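Local atomic coordinates of putative uncharacterized protein (Chaetomium thermophilum, PDB entry 5T8V), a protein that probably helps load cohesin onto chromatin, this chain being the C-terminal, HEAT-repeat part of the cohesin loader Scc2. Residues Leu224-Ser229 with Met260-Ile264; Ser1009-Val1013 with Cys1040-Asn1046; Phe1056-Phe1060 with Arg1124-Asp1128. All coordinates share one frame; numbering follows the deposited sequence.

How the contacts relate
The three contacts come one after another along a long, mainly helical chain. Contact 1 joins helices 218-232 and 247-267. Its centre lies about 111 Å from that of contact 2 and 105 Å from that of contact 3, on the other side of the chain's centre. Contacts 2 and 3 are neighbours, with centres about 18 Å apart and nearest atoms about 5 Å apart. Contact 2 sets helix 1009-1016 against the end of helix 1026-1042, and contact 3 starts on the next helix, 1050-1062, and reaches 1115-1133. Contacts 1 and 2 join helices adjacent in the chain and contact 3 joins helices two apart, as expected in an alpha-solenoid of HEAT repeats.

Contact 1 of 3, residues Leu224-Ser229 with Met260-Ile264; sequences LEFAAS and MICQI
Met260, Ile261 and Ile264 reach across to Leu224, Glu225 and Ala228, and most of what passes between the two helices is apolar contact. Met260 has CG anti to its backbone N (chi1 -170°), and the chain stays extended through chi2, which sends SD out to two residues one turn apart; the bend at chi3 turns only the terminal methyl. There SD lies 3.9 Å from Leu224 CD2 and equally 3.9 Å from Ala228 CB, the side chains of Met260 and Leu224 meeting at about a right angle. The small methyl of Ala228 also receives the shaft of Ile261, with CG1 3.6 Å from Ala228 CB. One turn further along, the tip of Ile264, CD1, rests 3.8 Å from Leu224 CB.

The two segments run roughly antiparallel, 150° between their N-to-C directions and their local axes 9.5 Å apart, as expected of successive helices in an alpha-solenoid of HEAT repeats. Helix 190-213 adds Ile211 beside both Leu224 and Ile264, while Ile275 and Ile279 of helix 272-282 cover Glu225 and Ile261, so helices 190-213 and 272-282 also pack against the pair.

A second group of contacts is between side chain and backbone. Ile264 CD1 sits 3.4 Å from Glu225 N, and Ile261 CD1 comes to 3.8 Å from Ser229 N. Met260 SD also lies near the carbonyl oxygen of Leu224, which is already engaged by the N-H of Ala228 within its own helix.

The one charged participant is Glu225, a buried residue whose chain bends at chi2 (-76°) and brings OE1 to 3.7 Å from Ile261 CG2. Its other oxygen, OE2, is close to OE2 of Glu278; two carboxylates in such surroundings may favour uptake of a proton by one of them.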
ATOM      1  N   LEU A 224      40.228   9.697  32.983  1.00 25.70           N
ATOM      2  CA  LEU A 224      40.406   8.483  32.193  1.00 24.14           C
ATOM      3  C   LEU A 224      39.236   8.272  31.241  1.00 24.78           C
ATOM      4  O   LEU A 224      39.425   7.813  30.111  1.00 24.58           O
ATOM      5  CB  LEU A 224      40.570   7.273  33.114  1.00 22.23           C
ATOM      6  CG  LEU A 224      41.909   7.151  33.844  1.00 22.85           C
ATOM      7  CD1 LEU A 224      41.838   6.073  34.916  1.00 22.37           C
ATOM      8  CD2 LEU A 224      43.033   6.853  32.864  1.00 22.65           C
ATOM      9  N   GLU A 225      38.018   8.595  31.679  1.00 37.41           N
ATOM     10  CA  GLU A 225      36.860   8.440  30.805  1.00 38.20           C
ATOM     11  C   GLU A 225      36.896   9.444  29.661  1.00 38.09           C
ATOM     12  O   GLU A 225      36.443   9.137  28.554  1.00 37.57           O
ATOM     13  CB  GLU A 225      35.570   8.592  31.615  1.00 39.98           C
ATOM     14  CG  GLU A 225      34.384   7.784  31.087  1.00 40.12           C
ATOM     15  CD  GLU A 225      33.747   8.392  29.851  1.00 42.30           C
ATOM     16  OE1 GLU A 225      33.224   7.626  29.015  1.00 41.97           O
ATOM     17  OE2 GLU A 225      33.762   9.635  29.717  1.00 44.24           O
ATOM     18  N   PHE A 226      37.432  10.640  29.905  1.00 29.08           N
ATOM     19  CA  PHE A 226      37.566  11.623  28.835  1.00 29.79           C
ATOM     20  C   PHE A 226      38.639  11.204  27.837  1.00 29.63           C
ATOM     21  O   PHE A 226      38.439  11.299  26.618  1.00 29.54           O
ATOM     22  CB  PHE A 226      37.883  12.993  29.434  1.00 31.47           C
ATOM     23  CG  PHE A 226      37.898  14.108  28.430  1.00 33.67           C
ATOM     24  CD1 PHE A 226      36.714  14.606  27.909  1.00 35.03           C
ATOM     25  CD2 PHE A 226      39.094  14.670  28.015  1.00 34.38           C
ATOM     26  CE1 PHE A 226      36.725  15.635  26.988  1.00 36.09           C
ATOM     27  CE2 PHE A 226      39.110  15.701  27.094  1.00 35.51           C
ATOM     28  CZ  PHE A 226      37.925  16.183  26.580  1.00 36.85           C
ATOM     29  N   ALA A 227      39.782  10.727  28.336  1.00 24.74           N
ATOM     30  CA  ALA A 227      40.859  10.289  27.456  1.00 24.60           C
ATOM     31  C   ALA A 227      40.443   9.073  26.637  1.00 23.21           C
ATOM     32  O   ALA A 227      40.636   9.037  25.415  1.00 23.44           O
ATOM     33  CB  ALA A 227      42.105   9.982  28.281  1.00 24.65           C
ATOM     34  N   ALA A 228      39.876   8.061  27.296  1.00 22.59           N
ATOM     35  CA  ALA A 228      39.391   6.888  26.580  1.00 21.42           C
ATOM     36  C   ALA A 228      38.305   7.270  25.587  1.00 21.61           C
ATOM     37  O   ALA A 228      38.300   6.795  24.444  1.00 21.46           O
ATOM     38  CB  ALA A 228      38.871   5.847  27.568  1.00 20.28           C
ATOM     39  N   SER A 229      37.372   8.129  26.005  1.00 24.84           N
ATOM     40  CA  SER A 229      36.361   8.626  25.081  1.00 25.58           C
ATOM     41  C   SER A 229      37.009   9.242  23.849  1.00 27.02           C
ATOM     42  O   SER A 229      36.507   9.089  22.730  1.00 28.01           O
ATOM     43  CB  SER A 229      35.465   9.646  25.782  1.00 27.57           C
ATOM     44  OG  SER A 229      34.572  10.256  24.862  1.00 29.29           O
ATOM     45  N   MET A 260      38.535   0.315  28.965  1.00 27.17           N
ATOM     46  CA  MET A 260      38.626   1.298  30.042  1.00 27.79           C
ATOM     47  C   MET A 260      37.261   1.898  30.354  1.00 26.51           C
ATOM     48  O   MET A 260      36.877   2.022  31.525  1.00 26.89           O
ATOM     49  CB  MET A 260      39.624   2.392  29.659  1.00 29.89           C
ATOM     50  CG  MET A 260      39.975   3.331  30.800  1.00 32.84           C
ATOM     51  SD  MET A 260      41.226   4.547  30.352  1.00 36.02           S
ATOM     52  CE  MET A 260      42.666   3.506  30.143  1.00 35.88           C
ATOM     53  N   ILE A 261      36.506   2.274  29.318  1.00 16.95           N
ATOM     54  CA  ILE A 261      35.198   2.882  29.543  1.00 16.64           C
ATOM     55  C   ILE A 261      34.251   1.885  30.196  1.00 15.95           C
ATOM     56  O   ILE A 261      33.448   2.252  31.058  1.00 16.18           O
ATOM     57  CB  ILE A 261      34.617   3.426  28.226  1.00 16.82           C
ATOM     58  CG1 ILE A 261      35.517   4.531  27.667  1.00 19.69           C
ATOM     59  CG2 ILE A 261      33.200   3.964  28.458  1.00 16.96           C
ATOM     60  CD1 ILE A 261      35.104   5.036  26.296  1.00 20.44           C
ATOM     61  N   CYS A 262      34.307   0.617  29.784  1.00 16.56           N
ATOM     62  CA  CYS A 262      33.488  -0.396  30.441  1.00 18.05           C
ATOM     63  C   CYS A 262      33.857  -0.525  31.912  1.00 19.49           C
ATOM     64  O   CYS A 262      32.981  -0.692  32.771  1.00 19.99           O
ATOM     65  CB  CYS A 262      33.639  -1.741  29.735  1.00 16.35           C
ATOM     66  SG  CYS A 262      32.853  -1.792  28.122  1.00 17.13           S
ATOM     67  N   GLN A 263      35.150  -0.449  32.225  1.00 19.50           N
ATOM     68  CA  GLN A 263      35.576  -0.548  33.617  1.00 20.03           C
ATOM     69  C   GLN A 263      35.035   0.614  34.440  1.00 20.10           C
ATOM     70  O   GLN A 263      34.402   0.407  35.480  1.00 19.34           O
ATOM     71  CB  GLN A 263      37.098  -0.607  33.689  1.00 21.08           C
ATOM     72  CG  GLN A 263      37.627  -2.019  33.702  1.00 22.52           C
ATOM     73  CD  GLN A 263      37.584  -2.625  35.084  1.00 24.23           C
ATOM     74  OE1 GLN A 263      38.418  -2.310  35.926  1.00 26.46           O
ATOM     75  NE2 GLN A 263      36.609  -3.491  35.329  1.00 23.02           N
ATOM     76  N   ILE A 264      35.273   1.847  33.987  1.00 17.19           N
ATOM     77  CA  ILE A 264      34.741   3.007  34.700  1.00 18.10           C
ATOM     78  C   ILE A 264      33.229   2.887  34.850  1.00 17.86           C
ATOM     79  O   ILE A 264      32.668   3.153  35.921  1.00 18.52           O
ATOM     80  CB  ILE A 264      35.137   4.306  33.971  1.00 18.73           C
ATOM     81  CG1 ILE A 264      36.662   4.437  33.914  1.00 19.12           C
ATOM     82  CG2 ILE A 264      34.515   5.523  34.662  1.00 19.87           C
ATOM     83  CD1 ILE A 264      37.156   5.609  33.081  1.00 19.81           C
TER

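Contact 2 of 3, residues Ser1009-Val1013 with Cys1040-Asn1046; sequences SKLMV and CQSSPRN
Asn1046 lays its amide against the first turn of helix 1009-1016, where the atoms of the amide group meet Ser1009, Lys1010 and Val1013. The oxygen OD1 comes to 3.2 Å from Ser1009 CB. On the other branch ND2 faces the next residue, 3.5 Å from Lys1010 CA, close to its CB as well. The carbon between them, CG, is 4.0 Å from Val1013 CG2, Val1013 and Asn1046 lying alongside with their ends pointing opposite ways. In Asn1046 a chi1 of -76° swings CG away from its carbonyl carbon and puts the amide in this position. Of Lys1010 only the base of the side chain takes part, since the extended remainder leads away.

Beside the amide two serines approach each other, Ser1009 OG lying 3.3 Å from Ser1043 OG. Deeper in, the contact turns apolar but loose, with Val1013 CG2 at 4.5 Å from Cys1040 SG.

The arrangement joins the start of one helix to the C-terminal end of the next, 1026-1042, and the turn that follows it, as neighbouring helices are joined in the HEAT-repeat solenoid of this protein. Val1036 and Val1039, further back on helix 1026-1042, also touch Val1013 and continue the apolar side of the interface.

In the next shell, backbone bonds fix the residues that carry the contact. Asn1046 N donates to Ser1043 O at 3.0 Å, tying the amide-bearing residue to the serine beside it, and Val1013 N donates to Ser1009 O at 2.9 Å. The hydroxyl of Ser1009 is hydrogen-bonded to Asn988 OD1 and to the carbonyl of Ser1007, both outside the two segments. At the same helix start, the N-H of Lys1010 is bound by Ser1007 OG.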
ATOM      1  N   SER A1009     -45.049   1.317 -50.353  1.00 59.53           N
ATOM      2  CA  SER A1009     -45.005   1.753 -48.962  1.00 55.54           C
ATOM      3  C   SER A1009     -46.367   2.273 -48.519  1.00 54.16           C
ATOM      4  O   SER A1009     -46.938   1.807 -47.525  1.00 53.29           O
ATOM      5  CB  SER A1009     -43.938   2.836 -48.795  1.00 55.96           C
ATOM      6  OG  SER A1009     -42.798   2.561 -49.592  1.00 57.21           O
ATOM      7  N   LYS A1010     -46.907   3.237 -49.266  1.00 63.01           N
ATOM      8  CA  LYS A1010     -48.221   3.779 -48.945  1.00 61.45           C
ATOM      9  C   LYS A1010     -49.322   2.747 -49.140  1.00 61.50           C
ATOM     10  O   LYS A1010     -50.375   2.847 -48.505  1.00 60.94           O
ATOM     11  CB  LYS A1010     -48.504   5.014 -49.799  1.00 63.39           C
ATOM     12  CG  LYS A1010     -49.943   5.487 -49.725  1.00 63.70           C
ATOM     13  CD  LYS A1010     -50.079   6.940 -50.132  1.00 65.69           C
ATOM     14  CE  LYS A1010     -51.539   7.350 -50.205  1.00 67.85           C
ATOM     15  NZ  LYS A1010     -51.702   8.827 -50.286  1.00 70.45           N
ATOM     16  N   LEU A1011     -49.114   1.763 -50.016  1.00 61.73           N
ATOM     17  CA  LEU A1011     -50.097   0.695 -50.160  1.00 62.15           C
ATOM     18  C   LEU A1011     -50.143  -0.165 -48.903  1.00 59.86           C
ATOM     19  O   LEU A1011     -51.222  -0.439 -48.359  1.00 60.14           O
ATOM     20  CB  LEU A1011     -49.773  -0.154 -51.392  1.00 63.71           C
ATOM     21  CG  LEU A1011     -50.675  -1.361 -51.669  1.00 64.06           C
ATOM     22  CD1 LEU A1011     -52.138  -0.953 -51.754  1.00 65.24           C
ATOM     23  CD2 LEU A1011     -50.244  -2.059 -52.951  1.00 64.58           C
ATOM     24  N   MET A1012     -48.973  -0.584 -48.417  1.00 54.57           N
ATOM     25  CA  MET A1012     -48.909  -1.351 -47.178  1.00 52.36           C
ATOM     26  C   MET A1012     -49.516  -0.565 -46.022  1.00 51.35           C
ATOM     27  O   MET A1012     -50.390  -1.066 -45.300  1.00 50.90           O
ATOM     28  CB  MET A1012     -47.455  -1.728 -46.884  1.00 50.97           C
ATOM     29  CG  MET A1012     -46.801  -2.533 -48.005  1.00 51.96           C
ATOM     30  SD  MET A1012     -45.114  -3.073 -47.663  1.00 51.30           S
ATOM     31  CE  MET A1012     -44.212  -1.537 -47.815  1.00 51.13           C
ATOM     32  N   VAL A1013     -49.077   0.682 -45.841  1.00 42.88           N
ATOM     33  CA  VAL A1013     -49.617   1.512 -44.766  1.00 42.21           C
ATOM     34  C   VAL A1013     -51.131   1.623 -44.890  1.00 43.15           C
ATOM     35  O   VAL A1013     -51.870   1.430 -43.918  1.00 42.42           O
ATOM     36  CB  VAL A1013     -48.947   2.899 -44.774  1.00 43.31           C
ATOM     37  CG1 VAL A1013     -49.606   3.827 -43.753  1.00 44.10           C
ATOM     38  CG2 VAL A1013     -47.456   2.769 -44.485  1.00 42.43           C
ATOM     39  N   CYS A1040     -42.711   2.752 -41.919  1.00 44.26           N
ATOM     40  CA  CYS A1040     -42.420   4.181 -41.938  1.00 45.50           C
ATOM     41  C   CYS A1040     -40.955   4.460 -41.632  1.00 45.55           C
ATOM     42  O   CYS A1040     -40.362   5.379 -42.210  1.00 47.08           O
ATOM     43  CB  CYS A1040     -43.318   4.912 -40.941  1.00 45.54           C
ATOM     44  SG  CYS A1040     -45.063   4.931 -41.393  1.00 46.75           S
ATOM     45  N   GLN A1041     -40.348   3.687 -40.726  1.00 41.11           N
ATOM     46  CA  GLN A1041     -38.975   3.985 -40.331  1.00 40.86           C
ATOM     47  C   GLN A1041     -38.026   3.943 -41.522  1.00 41.81           C
ATOM     48  O   GLN A1041     -36.999   4.630 -41.518  1.00 42.76           O
ATOM     49  CB  GLN A1041     -38.513   3.019 -39.238  1.00 39.75           C
ATOM     50  CG  GLN A1041     -38.025   1.668 -39.733  1.00 39.38           C
ATOM     51  CD  GLN A1041     -37.530   0.792 -38.606  1.00 38.26           C
ATOM     52  OE1 GLN A1041     -36.401   0.306 -38.636  1.00 38.46           O
ATOM     53  NE2 GLN A1041     -38.373   0.588 -37.598  1.00 37.45           N
ATOM     54  N   SER A1042     -38.350   3.154 -42.548  1.00 39.36           N
ATOM     55  CA  SER A1042     -37.546   3.087 -43.762  1.00 41.09           C
ATOM     56  C   SER A1042     -38.156   3.859 -44.926  1.00 42.76           C
ATOM     57  O   SER A1042     -37.492   4.018 -45.957  1.00 44.57           O
ATOM     58  CB  SER A1042     -37.334   1.628 -44.178  1.00 41.17           C
ATOM     59  OG  SER A1042     -36.499   0.956 -43.250  1.00 40.19           O
ATOM     60  N   SER A1043     -39.393   4.330 -44.793  1.00 47.51           N
ATOM     61  CA  SER A1043     -40.030   5.202 -45.780  1.00 49.45           C
ATOM     62  C   SER A1043     -40.636   6.381 -45.032  1.00 48.51           C
ATOM     63  O   SER A1043     -41.862   6.496 -44.908  1.00 47.60           O
ATOM     64  CB  SER A1043     -41.087   4.450 -46.589  1.00 50.34           C
ATOM     65  OG  SER A1043     -40.496   3.428 -47.374  1.00 50.79           O
ATOM     66  N   PRO A1044     -39.797   7.282 -44.516  1.00 47.20           N
ATOM     67  CA  PRO A1044     -40.297   8.306 -43.585  1.00 47.77           C
ATOM     68  C   PRO A1044     -41.401   9.183 -44.147  1.00 49.43           C
ATOM     69  O   PRO A1044     -42.170   9.752 -43.362  1.00 48.75           O
ATOM     70  CB  PRO A1044     -39.042   9.130 -43.264  1.00 47.91           C
ATOM     71  CG  PRO A1044     -37.901   8.211 -43.543  1.00 47.20           C
ATOM     72  CD  PRO A1044     -38.337   7.367 -44.695  1.00 47.39           C
ATOM     73  N   ARG A1045     -41.513   9.323 -45.470  1.00 60.32           N
ATOM     74  CA  ARG A1045     -42.547  10.190 -46.023  1.00 62.83           C
ATOM     75  C   ARG A1045     -43.948   9.722 -45.655  1.00 61.32           C
ATOM     76  O   ARG A1045     -44.887  10.525 -45.694  1.00 62.40           O
ATOM     77  CB  ARG A1045     -42.404  10.282 -47.541  1.00 66.71           C
ATOM     78  CG  ARG A1045     -41.207  11.113 -47.988  1.00 70.48           C
ATOM     79  CD  ARG A1045     -41.544  12.018 -49.164  1.00 74.99           C
ATOM     80  NE  ARG A1045     -42.640  12.936 -48.857  1.00 78.57           N
ATOM     81  CZ  ARG A1045     -42.509  14.072 -48.176  1.00 78.92           C
ATOM     82  NH1 ARG A1045     -41.325  14.449 -47.712  1.00 78.31           N
ATOM     83  NH2 ARG A1045     -43.572  14.835 -47.954  1.00 79.30           N
ATOM     84  N   ASN A1046     -44.114   8.449 -45.291  1.00 46.84           N
ATOM     85  CA  ASN A1046     -45.416   7.973 -44.843  1.00 45.69           C
ATOM     86  C   ASN A1046     -45.785   8.514 -43.469  1.00 44.13           C
ATOM     87  O   ASN A1046     -46.975   8.583 -43.147  1.00 44.19           O
ATOM     88  CB  ASN A1046     -45.441   6.443 -44.821  1.00 44.90           C
ATOM     89  CG  ASN A1046     -45.579   5.844 -46.207  1.00 46.82           C
ATOM     90  OD1 ASN A1046     -44.697   5.124 -46.677  1.00 47.15           O
ATOM     91  ND2 ASN A1046     -46.693   6.136 -46.871  1.00 48.14           N
TER

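Contact 3 of 3, residues Phe1056-Phe1060 with Arg1124-Asp1128; sequences FQQVF and RFLKD
Phe1125 packs its ring against both Phe1056 and Phe1060, one turn apart on the same helix, forming an aromatic cluster between helices 1050-1062 and 1115-1133. The two segments run nearly parallel, 11° apart, with helix 1065-1086 coming between them in sequence, consistent with an alpha-solenoid in which every second helix points the same way. From that intervening helix Val1071 touches both Phe1056 and Phe1060.

With CG placed anti to its carbonyl carbon (chi1 -58°), Phe1125 points its ring at the other helix. CB stands 4.1 Å from Phe1060 CE2, and one bond further out CG comes nearer to the same atom. CD1 is its nearest atom to that ring, 3.3 Å from Phe1060 CE2; the two rings meet obliquely, centroids 5.4 Å apart. CE1 is 3.8 Å from Gln1057 N, which approaches at the ring edge, and it also borders Phe1056 CB. The tip, CZ, ends 3.5 Å from Phe1056 CB. Phe1056 in turn directs its own edge at the face of Phe1125 in an offset edge-to-face pair, centroids 6.0 Å apart and planes at 60°.

An alanine in place of Phe1125 would probably open a gap between the helices and leave Phe1056 and Phe1060 without the ring that links them.

On one face of Phe1125, over the ring centre, lies Arg1124 CG, which also meets Gln1057 NE2; the guanidinium end makes a cation-pi contact with Tyr1053. One turn on, Asp1128 CB makes a CH-pi contact with a face of Phe1060, 4.0 Å from the ring centroid.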
ATOM      1  N   PHE A1056     -51.285   7.480 -34.707  1.00 54.27           N
ATOM      2  CA  PHE A1056     -50.293   7.767 -33.675  1.00 52.90           C
ATOM      3  C   PHE A1056     -50.881   8.665 -32.591  1.00 55.22           C
ATOM      4  O   PHE A1056     -50.749   8.380 -31.394  1.00 55.21           O
ATOM      5  CB  PHE A1056     -49.053   8.415 -34.299  1.00 51.48           C
ATOM      6  CG  PHE A1056     -48.174   7.459 -35.072  1.00 49.64           C
ATOM      7  CD1 PHE A1056     -48.505   6.117 -35.205  1.00 48.90           C
ATOM      8  CD2 PHE A1056     -47.000   7.908 -35.658  1.00 49.12           C
ATOM      9  CE1 PHE A1056     -47.687   5.253 -35.910  1.00 47.40           C
ATOM     10  CE2 PHE A1056     -46.181   7.046 -36.364  1.00 47.61           C
ATOM     11  CZ  PHE A1056     -46.525   5.719 -36.489  1.00 46.72           C
ATOM     12  N   GLN A1057     -51.534   9.758 -32.992  1.00 59.00           N
ATOM     13  CA  GLN A1057     -52.215  10.605 -32.020  1.00 61.35           C
ATOM     14  C   GLN A1057     -53.221   9.801 -31.207  1.00 61.99           C
ATOM     15  O   GLN A1057     -53.340   9.990 -29.991  1.00 62.52           O
ATOM     16  CB  GLN A1057     -52.910  11.770 -32.727  1.00 64.01           C
ATOM     17  CG  GLN A1057     -52.009  12.966 -33.000  1.00 64.83           C
ATOM     18  CD  GLN A1057     -51.607  13.700 -31.734  1.00 64.20           C
ATOM     19  OE1 GLN A1057     -51.850  13.226 -30.623  1.00 63.41           O
ATOM     20  NE2 GLN A1057     -50.992  14.866 -31.896  1.00 65.79           N
ATOM     21  N   GLN A1058     -53.955   8.900 -31.863  1.00 59.96           N
ATOM     22  CA  GLN A1058     -54.884   8.039 -31.138  1.00 61.11           C
ATOM     23  C   GLN A1058     -54.148   7.194 -30.106  1.00 58.39           C
ATOM     24  O   GLN A1058     -54.608   7.045 -28.967  1.00 60.08           O
ATOM     25  CB  GLN A1058     -55.641   7.147 -32.121  1.00 61.68           C
ATOM     26  CG  GLN A1058     -56.805   6.381 -31.506  1.00 63.67           C
ATOM     27  CD  GLN A1058     -57.879   7.289 -30.927  1.00 67.28           C
ATOM     28  OE1 GLN A1058     -58.468   6.981 -29.891  1.00 67.66           O
ATOM     29  NE2 GLN A1058     -58.146   8.406 -31.596  1.00 70.10           N
ATOM     30  N   VAL A1059     -52.996   6.638 -30.485  1.00 39.24           N
ATOM     31  CA  VAL A1059     -52.199   5.834 -29.562  1.00 38.09           C
ATOM     32  C   VAL A1059     -51.832   6.657 -28.335  1.00 38.40           C
ATOM     33  O   VAL A1059     -52.114   6.271 -27.193  1.00 38.75           O
ATOM     34  CB  VAL A1059     -50.945   5.295 -30.272  1.00 36.67           C
ATOM     35  CG1 VAL A1059     -49.902   4.812 -29.269  1.00 35.72           C
ATOM     36  CG2 VAL A1059     -51.318   4.167 -31.217  1.00 36.42           C
ATOM     37  N   PHE A1060     -51.189   7.807 -28.554  1.00 46.43           N
ATOM     38  CA  PHE A1060     -50.752   8.628 -27.431  1.00 46.05           C
ATOM     39  C   PHE A1060     -51.927   9.086 -26.577  1.00 49.73           C
ATOM     40  O   PHE A1060     -51.788   9.223 -25.356  1.00 50.73           O
ATOM     41  CB  PHE A1060     -49.958   9.830 -27.942  1.00 44.24           C
ATOM     42  CG  PHE A1060     -48.626   9.467 -28.538  1.00 40.99           C
ATOM     43  CD1 PHE A1060     -47.721   8.696 -27.828  1.00 39.14           C
ATOM     44  CD2 PHE A1060     -48.284   9.890 -29.812  1.00 40.65           C
ATOM     45  CE1 PHE A1060     -46.498   8.359 -28.374  1.00 37.33           C
ATOM     46  CE2 PHE A1060     -47.062   9.555 -30.363  1.00 37.12           C
ATOM     47  CZ  PHE A1060     -46.168   8.790 -29.644  1.00 36.69           C
ATOM     48  N   ARG A1124     -45.325  17.596 -33.840  1.00 56.99           N
ATOM     49  CA  ARG A1124     -46.659  17.092 -33.521  1.00 57.00           C
ATOM     50  C   ARG A1124     -46.655  16.274 -32.233  1.00 54.47           C
ATOM     51  O   ARG A1124     -47.563  16.410 -31.404  1.00 54.69           O
ATOM     52  CB  ARG A1124     -47.210  16.258 -34.674  1.00 58.04           C
ATOM     53  CG  ARG A1124     -48.512  15.516 -34.335  1.00 58.87           C
ATOM     54  CD  ARG A1124     -49.629  15.851 -35.296  1.00 61.41           C
ATOM     55  NE  ARG A1124     -49.212  15.713 -36.686  1.00 62.46           N
ATOM     56  CZ  ARG A1124     -49.940  16.100 -37.726  1.00 66.14           C
ATOM     57  NH1 ARG A1124     -51.132  16.655 -37.543  1.00 68.73           N
ATOM     58  NH2 ARG A1124     -49.471  15.936 -38.955  1.00 66.88           N
ATOM     59  N   PHE A1125     -45.650  15.420 -32.044  1.00 57.34           N
ATOM     60  CA  PHE A1125     -45.661  14.460 -30.945  1.00 55.65           C
ATOM     61  C   PHE A1125     -44.754  14.846 -29.782  1.00 55.34           C
ATOM     62  O   PHE A1125     -44.645  14.075 -28.819  1.00 54.45           O
ATOM     63  CB  PHE A1125     -45.269  13.076 -31.468  1.00 53.54           C
ATOM     64  CG  PHE A1125     -46.162  12.572 -32.566  1.00 53.78           C
ATOM     65  CD1 PHE A1125     -47.476  12.220 -32.302  1.00 54.38           C
ATOM     66  CD2 PHE A1125     -45.689  12.450 -33.862  1.00 53.62           C
ATOM     67  CE1 PHE A1125     -48.301  11.757 -33.309  1.00 54.73           C
ATOM     68  CE2 PHE A1125     -46.510  11.988 -34.872  1.00 54.04           C
ATOM     69  CZ  PHE A1125     -47.818  11.641 -34.595  1.00 54.62           C
ATOM     70  N   LEU A1126     -44.117  16.018 -29.830  1.00 48.54           N
ATOM     71  CA  LEU A1126     -43.189  16.398 -28.769  1.00 47.94           C
ATOM     72  C   LEU A1126     -43.861  16.351 -27.401  1.00 47.66           C
ATOM     73  O   LEU A1126     -43.311  15.789 -26.447  1.00 46.13           O
ATOM     74  CB  LEU A1126     -42.626  17.795 -29.035  1.00 49.54           C
ATOM     75  CG  LEU A1126     -41.614  18.302 -28.002  1.00 48.73           C
ATOM     76  CD1 LEU A1126     -40.357  17.444 -28.006  1.00 47.12           C
ATOM     77  CD2 LEU A1126     -41.270  19.757 -28.256  1.00 49.95           C
ATOM     78  N   LYS A1127     -45.051  16.945 -27.284  1.00 57.43           N
ATOM     79  CA  LYS A1127     -45.733  16.983 -25.994  1.00 58.29           C
ATOM     80  C   LYS A1127     -45.961  15.578 -25.447  1.00 56.23           C
ATOM     81  O   LYS A1127     -45.720  15.316 -24.263  1.00 55.22           O
ATOM     82  CB  LYS A1127     -47.060  17.727 -26.127  1.00 61.67           C
ATOM     83  CG  LYS A1127     -46.912  19.183 -26.546  1.00 64.98           C
ATOM     84  CD  LYS A1127     -48.266  19.856 -26.714  1.00 68.84           C
ATOM     85  CE  LYS A1127     -48.120  21.325 -27.085  1.00 70.49           C
ATOM     86  NZ  LYS A1127     -49.443  21.992 -27.263  1.00 73.00           N
ATOM     87  N   ASP A1128     -46.417  14.658 -26.299  1.00 56.62           N
ATOM     88  CA  ASP A1128     -46.712  13.304 -25.844  1.00 54.84           C
ATOM     89  C   ASP A1128     -45.442  12.575 -25.425  1.00 52.40           C
ATOM     90  O   ASP A1128     -45.395  11.955 -24.353  1.00 51.65           O
ATOM     91  CB  ASP A1128     -47.437  12.531 -26.944  1.00 54.99           C
ATOM     92  CG  ASP A1128     -48.722  13.205 -27.376  1.00 57.97           C
ATOM     93  OD1 ASP A1128     -49.767  12.950 -26.740  1.00 59.27           O
ATOM     94  OD2 ASP A1128     -48.687  13.991 -28.346  1.00 59.35           O
TER